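Local atomic coordinates of alpha-actinin-like protein 1 (Schizosaccharomyces pombe, PDB entry 5BVR), a protein that binds actin filaments and takes part in forming and organising the actin ring, with roles in cytokinesis and septation. Residues P93-I96 against K102-L105; E72-A77 against D95-N100; L133-K138 against T222-Y227. One frame throughout, in Å; residues are numbered along the deposited sequence.

How the contacts relate
The chain is the actin-binding part of the protein, two calponin-homology (CH) domains in tandem. Contacts 1 and 2 lie in the first and contact 3 in the second, on opposite sides of the chain's centre. Contacts 1 and 2 share D95 and I96 of helix 93-97, and their centres are only about 7 Å apart: contact 1 joins that short helix to helix 101-117, contact 2 joins it to helix 67-83. Both segments of contact 1, and D95-N100 of contact 2, belong to the actin-binding region. Contact 3 stands apart, its centre about 29 Å from that of contact 1 and 33 Å from that of contact 2, with W134's side chain about 6 Å from a bound zinc ion.

Contact 1: residues P93-I96 against K102-L105; sequences PADI and KLIL
L103 lays one methyl, CD1, over the flat carboxylate of D95. The methyl stands above the middle of the group, with L103 CD1 at 3.5 Å from D95 CG and at 3.7 and 3.8 Å from D95 OD2 and D95 OD1, so the acid is met through its flat surface. OD2 takes the backbone N of G92, just before P93, which helps fix how the carboxylate is turned. L103 reaches this far because CD1 continues in extended form from CA (chi2 -179°), carrying the methyl outward from its own helix.

One residue further along each helix the contact becomes purely apolar on the side-chain level. I96 and I104 approach through their CG1 atoms, 4.4 Å apart, a looser fit than that of the leucine on the acid. The two helices, 93-97 and 101-117, follow each other in the first CH domain with a tight turn between them, all inside the actin-binding region. The chain thus folds back on itself, bringing D95 opposite L103 and I96 opposite I104, and N100, at the N-cap of helix 101-117, accepts the backbone N of L103 with its OD1.

I104 also brings its terminal methyl up to the closing end of the short helix, where I104 CD1 lies 4.2 Å from I96 O. The methyl only packs against this carbonyl, which is already taken by the backbone N of G99, with S40 OG adding a weak hydrogen bond; I96 also touches I91 and L78, and I104 touches L39.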
ATOM      1  N   PRO A  93       5.304 -20.365 -10.659  1.00 18.30           N
ATOM      2  CA  PRO A  93       5.613 -20.720  -9.268  1.00 18.61           C
ATOM      3  C   PRO A  93       7.099 -20.684  -8.913  1.00 19.18           C
ATOM      4  O   PRO A  93       7.439 -20.263  -7.810  1.00 19.42           O
ATOM      5  CB  PRO A  93       5.046 -22.134  -9.145  1.00 20.86           C
ATOM      6  CG  PRO A  93       3.899 -22.112 -10.086  1.00 22.49           C
ATOM      7  CD  PRO A  93       4.376 -21.330 -11.275  1.00 22.09           C
ATOM      8  N   ALA A  94       7.961 -21.143  -9.815  1.00 18.81           N
ATOM      9  CA  ALA A  94       9.382 -21.187  -9.516  1.00 18.01           C
ATOM     10  C   ALA A  94       9.959 -19.781  -9.344  1.00 17.08           C
ATOM     11  O   ALA A  94      10.930 -19.596  -8.598  1.00 18.74           O
ATOM     12  CB  ALA A  94      10.151 -21.963 -10.599  1.00 18.21           C
ATOM     13  N   ASP A  95       9.356 -18.785  -9.992  1.00 19.55           N
ATOM     14  CA  ASP A  95       9.836 -17.415  -9.834  1.00 18.80           C
ATOM     15  C   ASP A  95       9.691 -16.952  -8.391  1.00 19.12           C
ATOM     16  O   ASP A  95      10.492 -16.150  -7.883  1.00 20.71           O
ATOM     17  CB  ASP A  95       9.072 -16.473 -10.756  1.00 18.19           C
ATOM     18  CG  ASP A  95       9.298 -16.780 -12.227  1.00 19.76           C
ATOM     19  OD1 ASP A  95      10.477 -16.981 -12.622  1.00 22.79           O
ATOM     20  OD2 ASP A  95       8.306 -16.820 -12.981  1.00 24.08           O
ATOM     21  N   ILE A  96       8.642 -17.430  -7.725  1.00 18.07           N
ATOM     22  CA  ILE A  96       8.408 -17.088  -6.333  1.00 17.46           C
ATOM     23  C   ILE A  96       9.250 -17.974  -5.412  1.00 18.39           C
ATOM     24  O   ILE A  96       9.915 -17.477  -4.508  1.00 18.68           O
ATOM     25  CB  ILE A  96       6.898 -17.133  -5.985  1.00 18.18           C
ATOM     26  CG1 ILE A  96       6.144 -16.110  -6.855  1.00 26.06           C
ATOM     27  CG2 ILE A  96       6.681 -16.853  -4.525  1.00 18.57           C
ATOM     28  CD1 ILE A  96       4.652 -16.257  -6.835  1.00 34.43           C
ATOM     29  N   LYS A 102      12.057  -8.889  -8.535  1.00 20.09           N
ATOM     30  CA  LYS A 102      11.329  -8.050  -9.483  1.00 20.07           C
ATOM     31  C   LYS A 102       9.919  -8.583  -9.723  1.00 18.77           C
ATOM     32  O   LYS A 102       8.930  -7.836  -9.683  1.00 17.69           O
ATOM     33  CB  LYS A 102      12.073  -7.974 -10.813  1.00 23.32           C
ATOM     34  CG  LYS A 102      11.402  -7.067 -11.835  1.00 25.17           C
ATOM     35  CD  LYS A 102      12.043  -7.239 -13.198  1.00 37.88           C
ATOM     36  CE  LYS A 102      11.387  -6.356 -14.233  1.00 45.88           C
ATOM     37  NZ  LYS A 102      11.633  -4.919 -13.946  1.00 55.75           N
ATOM     38  N   LEU A 103       9.822  -9.890  -9.947  1.00 18.09           N
ATOM     39  CA  LEU A 103       8.524 -10.479 -10.258  1.00 18.56           C
ATOM     40  C   LEU A 103       7.656 -10.531  -9.017  1.00 17.78           C
ATOM     41  O   LEU A 103       6.457 -10.326  -9.099  1.00 16.71           O
ATOM     42  CB  LEU A 103       8.695 -11.863 -10.879  1.00 17.90           C
ATOM     43  CG  LEU A 103       9.391 -11.863 -12.243  1.00 21.38           C
ATOM     44  CD1 LEU A 103       9.480 -13.289 -12.785  1.00 21.96           C
ATOM     45  CD2 LEU A 103       8.663 -10.982 -13.233  1.00 27.77           C
ATOM     46  N   ILE A 104       8.264 -10.739  -7.862  1.00 16.52           N
ATOM     47  CA  ILE A 104       7.536 -10.729  -6.604  1.00 15.76           C
ATOM     48  C   ILE A 104       6.923  -9.348  -6.328  1.00 17.74           C
ATOM     49  O   ILE A 104       5.755  -9.258  -5.974  1.00 16.37           O
ATOM     50  CB  ILE A 104       8.435 -11.199  -5.448  1.00 16.27           C
ATOM     51  CG1 ILE A 104       8.630 -12.727  -5.534  1.00 18.03           C
ATOM     52  CG2 ILE A 104       7.807 -10.833  -4.109  1.00 18.85           C
ATOM     53  CD1 ILE A 104       9.737 -13.251  -4.655  1.00 18.39           C
ATOM     54  N   LEU A 105       7.698  -8.279  -6.522  1.00 16.60           N
ATOM     55  CA  LEU A 105       7.168  -6.930  -6.297  1.00 15.14           C
ATOM     56  C   LEU A 105       6.058  -6.640  -7.273  1.00 16.88           C
ATOM     57  O   LEU A 105       5.073  -5.985  -6.895  1.00 17.82           O
ATOM     58  CB  LEU A 105       8.257  -5.872  -6.393  1.00 17.61           C
ATOM     59  CG  LEU A 105       9.297  -5.948  -5.271  1.00 19.35           C
ATOM     60  CD1 LEU A 105      10.347  -4.874  -5.485  1.00 24.70           C
ATOM     61  CD2 LEU A 105       8.683  -5.844  -3.866  1.00 23.04           C
TER

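Contact 2: residues E72-A77 against D95-N100; sequences ENVNKA and DIVDGN
V74 comes at the short helix with its two methyls split between two consecutive residues. CG1 drops against the flank of I96: V74 CG1 is 3.5 Å from I96 CD1 and 3.8 Å from I96 CB, so one methyl lies along the extended CB-CG1-CD1 arm. CG2 meets V97 instead, with V74 CG2 at 3.9 Å from V97 CG2, and it is also within 4.1 Å of I96 CG2. This division follows from the rotamer of V74, which turns CG1 opposite its backbone N (chi1 173°) and swings CG2 round beside that N.

The branched side chains approach at a slant rather than end-on. The CB of I96 points toward helix 67-83, whereas V97 presents mainly its CG2 methyl. With V74 cut back to an alanine, the two valine methyls are gone, and I96 CD1 and V97 CG2 would probably be left facing a gap between the helices. More of the same helix closes in around the spot: L78 touches I96, and L71 and R67 touch V97. I91 and L107 also touch I96, which is buried.

Beyond V97 the chain leaves the contact. D98 forms a salt bridge with R67, tying the end of the short helix back to the start of helix 67-83. The helix closes in a Schellman motif: N100 N bonds D95 O at 2.9 Å, G99 N bonds I96 O at 3.1 Å, and G99 takes positive phi. Helix 67-83 thus packs on I96 and V97 at the last turn of a short helix that a Schellman motif closes, within the all-helical fold of the first CH domain.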
ATOM      1  N   GLU A  72       3.715 -26.450  -5.130  1.00 17.43           N
ATOM      2  CA  GLU A  72       2.278 -26.690  -5.038  1.00 16.91           C
ATOM      3  C   GLU A  72       1.572 -25.525  -4.357  1.00 16.98           C
ATOM      4  O   GLU A  72       0.524 -25.058  -4.828  1.00 20.48           O
ATOM      5  CB  GLU A  72       1.973 -27.987  -4.269  1.00 18.87           C
ATOM      6  CG  GLU A  72       2.180 -29.264  -5.041  1.00 28.67           C
ATOM      7  CD  GLU A  72       1.960 -30.487  -4.170  1.00 32.48           C
ATOM      8  OE1 GLU A  72       1.573 -30.325  -2.994  1.00 30.55           O
ATOM      9  OE2 GLU A  72       2.195 -31.601  -4.660  1.00 33.68           O
ATOM     10  N   ASN A  73       2.136 -25.068  -3.241  1.00 18.20           N
ATOM     11  CA  ASN A  73       1.550 -23.946  -2.509  1.00 17.14           C
ATOM     12  C   ASN A  73       1.513 -22.695  -3.360  1.00 17.25           C
ATOM     13  O   ASN A  73       0.489 -22.028  -3.448  1.00 17.55           O
ATOM     14  CB  ASN A  73       2.290 -23.631  -1.199  1.00 18.44           C
ATOM     15  CG  ASN A  73       2.031 -24.655  -0.098  1.00 19.35           C
ATOM     16  OD1 ASN A  73       1.148 -25.507  -0.206  1.00 20.72           O
ATOM     17  ND2 ASN A  73       2.782 -24.542   0.978  1.00 21.89           N
ATOM     18  N   VAL A  74       2.627 -22.373  -4.001  1.00 16.92           N
ATOM     19  CA  VAL A  74       2.657 -21.156  -4.776  1.00 15.84           C
ATOM     20  C   VAL A  74       1.689 -21.248  -5.964  1.00 16.27           C
ATOM     21  O   VAL A  74       1.008 -20.269  -6.297  1.00 16.62           O
ATOM     22  CB  VAL A  74       4.091 -20.840  -5.242  1.00 16.05           C
ATOM     23  CG1 VAL A  74       4.087 -19.673  -6.188  1.00 15.51           C
ATOM     24  CG2 VAL A  74       4.974 -20.522  -4.061  1.00 17.70           C
ATOM     25  N   ASN A  75       1.639 -22.415  -6.600  1.00 17.77           N
ATOM     26  CA  ASN A  75       0.751 -22.615  -7.727  1.00 16.72           C
ATOM     27  C   ASN A  75      -0.710 -22.424  -7.284  1.00 19.38           C
ATOM     28  O   ASN A  75      -1.500 -21.825  -8.005  1.00 19.49           O
ATOM     29  CB  ASN A  75       0.975 -23.993  -8.345  1.00 19.64           C
ATOM     30  CG  ASN A  75       0.164 -24.214  -9.598  1.00 26.41           C
ATOM     31  OD1 ASN A  75       0.369 -23.555 -10.612  1.00 33.54           O
ATOM     32  ND2 ASN A  75      -0.760 -25.161  -9.537  1.00 29.18           N
ATOM     33  N   LYS A  76      -1.050 -22.910  -6.091  1.00 18.21           N
ATOM     34  CA  LYS A  76      -2.389 -22.682  -5.532  1.00 18.62           C
ATOM     35  C   LYS A  76      -2.697 -21.188  -5.456  1.00 19.12           C
ATOM     36  O   LYS A  76      -3.766 -20.739  -5.870  1.00 20.21           O
ATOM     37  CB  LYS A  76      -2.484 -23.314  -4.137  1.00 17.45           C
ATOM     38  CG  LYS A  76      -3.801 -23.132  -3.445  1.00 22.02           C
ATOM     39  CD  LYS A  76      -3.767 -23.848  -2.110  1.00 30.32           C
ATOM     40  CE  LYS A  76      -4.995 -23.582  -1.295  1.00 38.55           C
ATOM     41  NZ  LYS A  76      -6.133 -24.356  -1.852  1.00 46.86           N
ATOM     42  N   ALA A  77      -1.748 -20.417  -4.941  1.00 17.08           N
ATOM     43  CA  ALA A  77      -1.921 -18.972  -4.838  1.00 16.08           C
ATOM     44  C   ALA A  77      -2.104 -18.331  -6.203  1.00 17.91           C
ATOM     45  O   ALA A  77      -2.985 -17.491  -6.384  1.00 17.52           O
ATOM     46  CB  ALA A  77      -0.738 -18.365  -4.136  1.00 17.28           C
ATOM     47  N   ASP A  95       9.356 -18.785  -9.992  1.00 19.55           N
ATOM     48  CA  ASP A  95       9.836 -17.415  -9.834  1.00 18.80           C
ATOM     49  C   ASP A  95       9.691 -16.952  -8.391  1.00 19.12           C
ATOM     50  O   ASP A  95      10.492 -16.150  -7.883  1.00 20.71           O
ATOM     51  CB  ASP A  95       9.072 -16.473 -10.756  1.00 18.19           C
ATOM     52  CG  ASP A  95       9.298 -16.780 -12.227  1.00 19.76           C
ATOM     53  OD1 ASP A  95      10.477 -16.981 -12.622  1.00 22.79           O
ATOM     54  OD2 ASP A  95       8.306 -16.820 -12.981  1.00 24.08           O
ATOM     55  N   ILE A  96       8.642 -17.430  -7.725  1.00 18.07           N
ATOM     56  CA  ILE A  96       8.408 -17.088  -6.333  1.00 17.46           C
ATOM     57  C   ILE A  96       9.250 -17.974  -5.412  1.00 18.39           C
ATOM     58  O   ILE A  96       9.915 -17.477  -4.508  1.00 18.68           O
ATOM     59  CB  ILE A  96       6.898 -17.133  -5.985  1.00 18.18           C
ATOM     60  CG1 ILE A  96       6.144 -16.110  -6.855  1.00 26.06           C
ATOM     61  CG2 ILE A  96       6.681 -16.853  -4.525  1.00 18.57           C
ATOM     62  CD1 ILE A  96       4.652 -16.257  -6.835  1.00 34.43           C
ATOM     63  N   VAL A  97       9.225 -19.286  -5.654  1.00 18.11           N
ATOM     64  CA  VAL A  97      10.011 -20.222  -4.851  1.00 18.60           C
ATOM     65  C   VAL A  97      11.490 -19.823  -4.847  1.00 21.61           C
ATOM     66  O   VAL A  97      12.136 -19.886  -3.800  1.00 22.70           O
ATOM     67  CB  VAL A  97       9.820 -21.682  -5.321  1.00 19.16           C
ATOM     68  CG1 VAL A  97      10.780 -22.651  -4.589  1.00 20.26           C
ATOM     69  CG2 VAL A  97       8.368 -22.093  -5.135  1.00 19.83           C
ATOM     70  N   ASP A  98      11.995 -19.350  -5.991  1.00 20.20           N
ATOM     71  CA  ASP A  98      13.408 -18.982  -6.132  1.00 20.66           C
ATOM     72  C   ASP A  98      13.710 -17.505  -5.914  1.00 20.37           C
ATOM     73  O   ASP A  98      14.846 -17.067  -6.135  1.00 22.92           O
ATOM     74  CB  ASP A  98      13.908 -19.441  -7.493  1.00 20.67           C
ATOM     75  CG  ASP A  98      13.947 -20.954  -7.614  1.00 23.60           C
ATOM     76  OD1 ASP A  98      14.124 -21.623  -6.578  1.00 23.91           O
ATOM     77  OD2 ASP A  98      13.816 -21.423  -8.749  1.00 26.76           O
ATOM     78  N   GLY A  99      12.716 -16.740  -5.467  1.00 19.65           N
ATOM     79  CA  GLY A  99      12.979 -15.395  -4.983  1.00 22.15           C
ATOM     80  C   GLY A  99      13.328 -14.359  -6.026  1.00 21.85           C
ATOM     81  O   GLY A  99      14.212 -13.531  -5.795  1.00 22.96           O
ATOM     82  N   ASN A 100      12.657 -14.391  -7.166  1.00 18.95           N
ATOM     83  CA  ASN A 100      12.805 -13.339  -8.161  1.00 18.73           C
ATOM     84  C   ASN A 100      12.125 -12.073  -7.623  1.00 18.39           C
ATOM     85  O   ASN A 100      10.908 -11.922  -7.724  1.00 18.20           O
ATOM     86  CB  ASN A 100      12.192 -13.767  -9.490  1.00 18.60           C
ATOM     87  CG  ASN A 100      12.480 -12.782 -10.613  1.00 20.06           C
ATOM     88  OD1 ASN A 100      12.405 -11.559 -10.439  1.00 20.94           O
ATOM     89  ND2 ASN A 100      12.847 -13.319 -11.775  1.00 22.45           N
TER

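Contact 3: residues L133-K138 against T222-Y227; sequences LWCQRK and TYVAEY
C135 and V224 make the tight point between helices 127-138 and 217-234, the first and last long helices of the second CH domain: C135 SG sits 3.6 Å from V224 CG1, although the two CA atoms are 8.7 Å apart. The two side chains bridge the distance between the backbones; W155 also touches C135, and F161 touches V224.

W134 makes the broader contact at a slightly longer distance. The far corner of its indole, CH2, comes obliquely to the backbone of Y227, with W134 CH2 at 3.9 Å from Y227 C and 4.2 Å from Y227 CB. With CG anti to the backbone N (chi1 180°), the ring reaches out across the gap. F228 meets the same indole edge-to-face, while K138 CG lies over one of its faces, offset toward the rim and 3.7 Å above the plane.

On the outward side of helix 127-138 the packing gives way to charge. R137, exposed, turns from helix 217-234 to form a salt bridge with E123, and L133 CD1 lies over one face of its guanidinium, offset toward the rim. Within helix 217-234, Y227 OH hydrogen-bonds Y223 OH at 2.9 Å.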
ATOM      1  N   LEU A 133      -8.849  11.668  -8.042  1.00 15.84           N
ATOM      2  CA  LEU A 133      -9.931  12.649  -7.967  1.00 16.65           C
ATOM      3  C   LEU A 133     -10.341  12.915  -6.510  1.00 14.26           C
ATOM      4  O   LEU A 133     -10.558  14.063  -6.151  1.00 17.27           O
ATOM      5  CB  LEU A 133     -11.119  12.206  -8.809  1.00 17.31           C
ATOM      6  CG  LEU A 133     -12.261  13.214  -8.839  1.00 16.86           C
ATOM      7  CD1 LEU A 133     -11.804  14.560  -9.339  1.00 20.81           C
ATOM      8  CD2 LEU A 133     -13.378  12.688  -9.731  1.00 17.30           C
ATOM      9  N   TRP A 134     -10.428  11.877  -5.677  1.00 15.96           N
ATOM     10  CA  TRP A 134     -10.712  12.065  -4.261  1.00 14.95           C
ATOM     11  C   TRP A 134      -9.704  13.013  -3.617  1.00 14.94           C
ATOM     12  O   TRP A 134     -10.071  13.945  -2.906  1.00 17.18           O
ATOM     13  CB  TRP A 134     -10.739  10.718  -3.549  1.00 15.96           C
ATOM     14  CG  TRP A 134     -11.011  10.780  -2.083  1.00 16.53           C
ATOM     15  CD1 TRP A 134     -12.243  10.783  -1.478  1.00 16.63           C
ATOM     16  CD2 TRP A 134     -10.047  10.801  -1.019  1.00 16.12           C
ATOM     17  NE1 TRP A 134     -12.100  10.796  -0.114  1.00 19.48           N
ATOM     18  CE2 TRP A 134     -10.764  10.811   0.192  1.00 16.23           C
ATOM     19  CE3 TRP A 134      -8.649  10.789  -0.969  1.00 15.07           C
ATOM     20  CZ2 TRP A 134     -10.138  10.839   1.420  1.00 18.03           C
ATOM     21  CZ3 TRP A 134      -8.036  10.802   0.271  1.00 16.04           C
ATOM     22  CH2 TRP A 134      -8.778  10.824   1.441  1.00 17.68           C
ATOM     23  N   CYS A 135      -8.430  12.802  -3.900  1.00 15.15           N
ATOM     24  CA  CYS A 135      -7.401  13.682  -3.358  1.00 15.19           C
ATOM     25  C   CYS A 135      -7.592  15.108  -3.833  1.00 14.41           C
ATOM     26  O   CYS A 135      -7.435  16.044  -3.059  1.00 16.37           O
ATOM     27  CB  CYS A 135      -6.027  13.190  -3.781  1.00 15.37           C
ATOM     28  SG  CYS A 135      -5.499  11.619  -3.006  1.00 15.75           S
ATOM     29  N   GLN A 136      -7.900  15.267  -5.108  1.00 15.63           N
ATOM     30  CA  GLN A 136      -8.133  16.603  -5.658  1.00 16.47           C
ATOM     31  C   GLN A 136      -9.326  17.304  -5.022  1.00 17.29           C
ATOM     32  O   GLN A 136      -9.243  18.491  -4.668  1.00 19.96           O
ATOM     33  CB  GLN A 136      -8.301  16.532  -7.179  1.00 17.08           C
ATOM     34  CG  GLN A 136      -7.050  16.070  -7.878  1.00 17.33           C
ATOM     35  CD  GLN A 136      -7.246  15.796  -9.358  1.00 19.56           C
ATOM     36  OE1 GLN A 136      -8.342  15.482  -9.821  1.00 19.82           O
ATOM     37  NE2 GLN A 136      -6.160  15.891 -10.111  1.00 20.63           N
ATOM     38  N   ARG A 137     -10.436  16.574  -4.880  1.00 16.72           N
ATOM     39  CA  ARG A 137     -11.630  17.173  -4.291  1.00 17.67           C
ATOM     40  C   ARG A 137     -11.413  17.530  -2.824  1.00 16.68           C
ATOM     41  O   ARG A 137     -11.811  18.618  -2.367  1.00 19.79           O
ATOM     42  CB  ARG A 137     -12.834  16.247  -4.461  1.00 18.70           C
ATOM     43  CG  ARG A 137     -13.312  16.098  -5.909  1.00 21.01           C
ATOM     44  CD  ARG A 137     -14.064  17.345  -6.458  1.00 24.86           C
ATOM     45  NE  ARG A 137     -14.612  17.030  -7.782  1.00 23.44           N
ATOM     46  CZ  ARG A 137     -13.975  17.198  -8.935  1.00 26.31           C
ATOM     47  NH1 ARG A 137     -12.767  17.768  -8.971  1.00 30.23           N
ATOM     48  NH2 ARG A 137     -14.551  16.798 -10.064  1.00 26.08           N
ATOM     49  N   LYS A 138     -10.771  16.641  -2.078  1.00 16.98           N
ATOM     50  CA  LYS A 138     -10.551  16.866  -0.661  1.00 16.88           C
ATOM     51  C   LYS A 138      -9.562  18.009  -0.401  1.00 18.71           C
ATOM     52  O   LYS A 138      -9.611  18.626   0.656  1.00 22.36           O
ATOM     53  CB  LYS A 138     -10.066  15.598   0.040  1.00 17.81           C
ATOM     54  CG  LYS A 138     -11.115  14.479   0.161  1.00 18.13           C
ATOM     55  CD  LYS A 138     -12.320  14.896   0.988  1.00 18.35           C
ATOM     56  CE  LYS A 138     -13.247  13.718   1.248  1.00 22.01           C
ATOM     57  NZ  LYS A 138     -14.366  14.107   2.169  1.00 26.16           N
ATOM     58  N   THR A 222      -0.012   3.343  -2.578  1.00 13.17           N
ATOM     59  CA  THR A 222      -0.353   2.371  -1.543  1.00 13.89           C
ATOM     60  C   THR A 222      -0.672   3.080  -0.227  1.00 14.50           C
ATOM     61  O   THR A 222      -1.648   2.721   0.463  1.00 16.30           O
ATOM     62  CB  THR A 222       0.785   1.356  -1.331  1.00 14.48           C
ATOM     63  OG1 THR A 222       1.039   0.682  -2.567  1.00 15.83           O
ATOM     64  CG2 THR A 222       0.429   0.302  -0.278  1.00 15.02           C
ATOM     65  N   TYR A 223       0.152   4.058   0.150  1.00 13.63           N
ATOM     66  CA  TYR A 223      -0.003   4.777   1.396  1.00 14.90           C
ATOM     67  C   TYR A 223      -1.232   5.727   1.344  1.00 13.45           C
ATOM     68  O   TYR A 223      -2.059   5.737   2.268  1.00 14.39           O
ATOM     69  CB  TYR A 223       1.293   5.531   1.742  1.00 14.16           C
ATOM     70  CG  TYR A 223       1.211   6.310   3.032  1.00 14.44           C
ATOM     71  CD1 TYR A 223       0.939   5.695   4.243  1.00 14.98           C
ATOM     72  CD2 TYR A 223       1.436   7.664   3.046  1.00 14.49           C
ATOM     73  CE1 TYR A 223       0.851   6.435   5.428  1.00 15.94           C
ATOM     74  CE2 TYR A 223       1.354   8.407   4.223  1.00 16.03           C
ATOM     75  CZ  TYR A 223       1.074   7.798   5.400  1.00 16.26           C
ATOM     76  OH  TYR A 223       0.974   8.530   6.558  1.00 16.77           O
ATOM     77  N   VAL A 224      -1.377   6.479   0.260  1.00 13.41           N
ATOM     78  CA  VAL A 224      -2.486   7.413   0.135  1.00 13.77           C
ATOM     79  C   VAL A 224      -3.815   6.646   0.151  1.00 14.79           C
ATOM     80  O   VAL A 224      -4.812   7.135   0.709  1.00 14.04           O
ATOM     81  CB  VAL A 224      -2.347   8.250  -1.134  1.00 13.31           C
ATOM     82  CG1 VAL A 224      -3.635   9.031  -1.420  1.00 16.22           C
ATOM     83  CG2 VAL A 224      -1.170   9.199  -0.999  1.00 16.20           C
ATOM     84  N   ALA A 225      -3.863   5.442  -0.421  1.00 12.53           N
ATOM     85  CA  ALA A 225      -5.088   4.631  -0.368  1.00 13.98           C
ATOM     86  C   ALA A 225      -5.533   4.385   1.078  1.00 15.56           C
ATOM     87  O   ALA A 225      -6.750   4.249   1.354  1.00 15.76           O
ATOM     88  CB  ALA A 225      -4.891   3.287  -1.078  1.00 14.89           C
ATOM     89  N   GLU A 226      -4.590   4.318   2.018  1.00 14.95           N
ATOM     90  CA  GLU A 226      -4.948   4.136   3.438  1.00 16.27           C
ATOM     91  C   GLU A 226      -5.753   5.328   3.943  1.00 17.02           C
ATOM     92  O   GLU A 226      -6.661   5.162   4.764  1.00 17.28           O
ATOM     93  CB  GLU A 226      -3.732   3.942   4.353  1.00 18.27           C
ATOM     94  CG  GLU A 226      -2.898   2.692   4.052  1.00 17.48           C
ATOM     95  CD  GLU A 226      -3.500   1.399   4.552  1.00 25.78           C
ATOM     96  OE1 GLU A 226      -4.470   1.448   5.330  1.00 26.94           O
ATOM     97  OE2 GLU A 226      -2.982   0.329   4.168  1.00 21.90           O
ATOM     98  N   TYR A 227      -5.414   6.527   3.482  1.00 14.27           N
ATOM     99  CA  TYR A 227      -6.171   7.718   3.835  1.00 15.54           C
ATOM    100  C   TYR A 227      -7.602   7.633   3.315  1.00 15.61           C
ATOM    101  O   TYR A 227      -8.557   7.894   4.044  1.00 15.70           O
ATOM    102  CB  TYR A 227      -5.514   8.990   3.287  1.00 15.84           C
ATOM    103  CG  TYR A 227      -4.261   9.424   4.029  1.00 15.99           C
ATOM    104  CD1 TYR A 227      -3.123   8.632   4.034  1.00 17.04           C
ATOM    105  CD2 TYR A 227      -4.201  10.640   4.679  1.00 17.02           C
ATOM    106  CE1 TYR A 227      -1.980   9.035   4.717  1.00 19.81           C
ATOM    107  CE2 TYR A 227      -3.079  11.041   5.355  1.00 18.72           C
ATOM    108  CZ  TYR A 227      -1.966  10.248   5.358  1.00 17.82           C
ATOM    109  OH  TYR A 227      -0.864  10.685   6.044  1.00 17.53           O
TER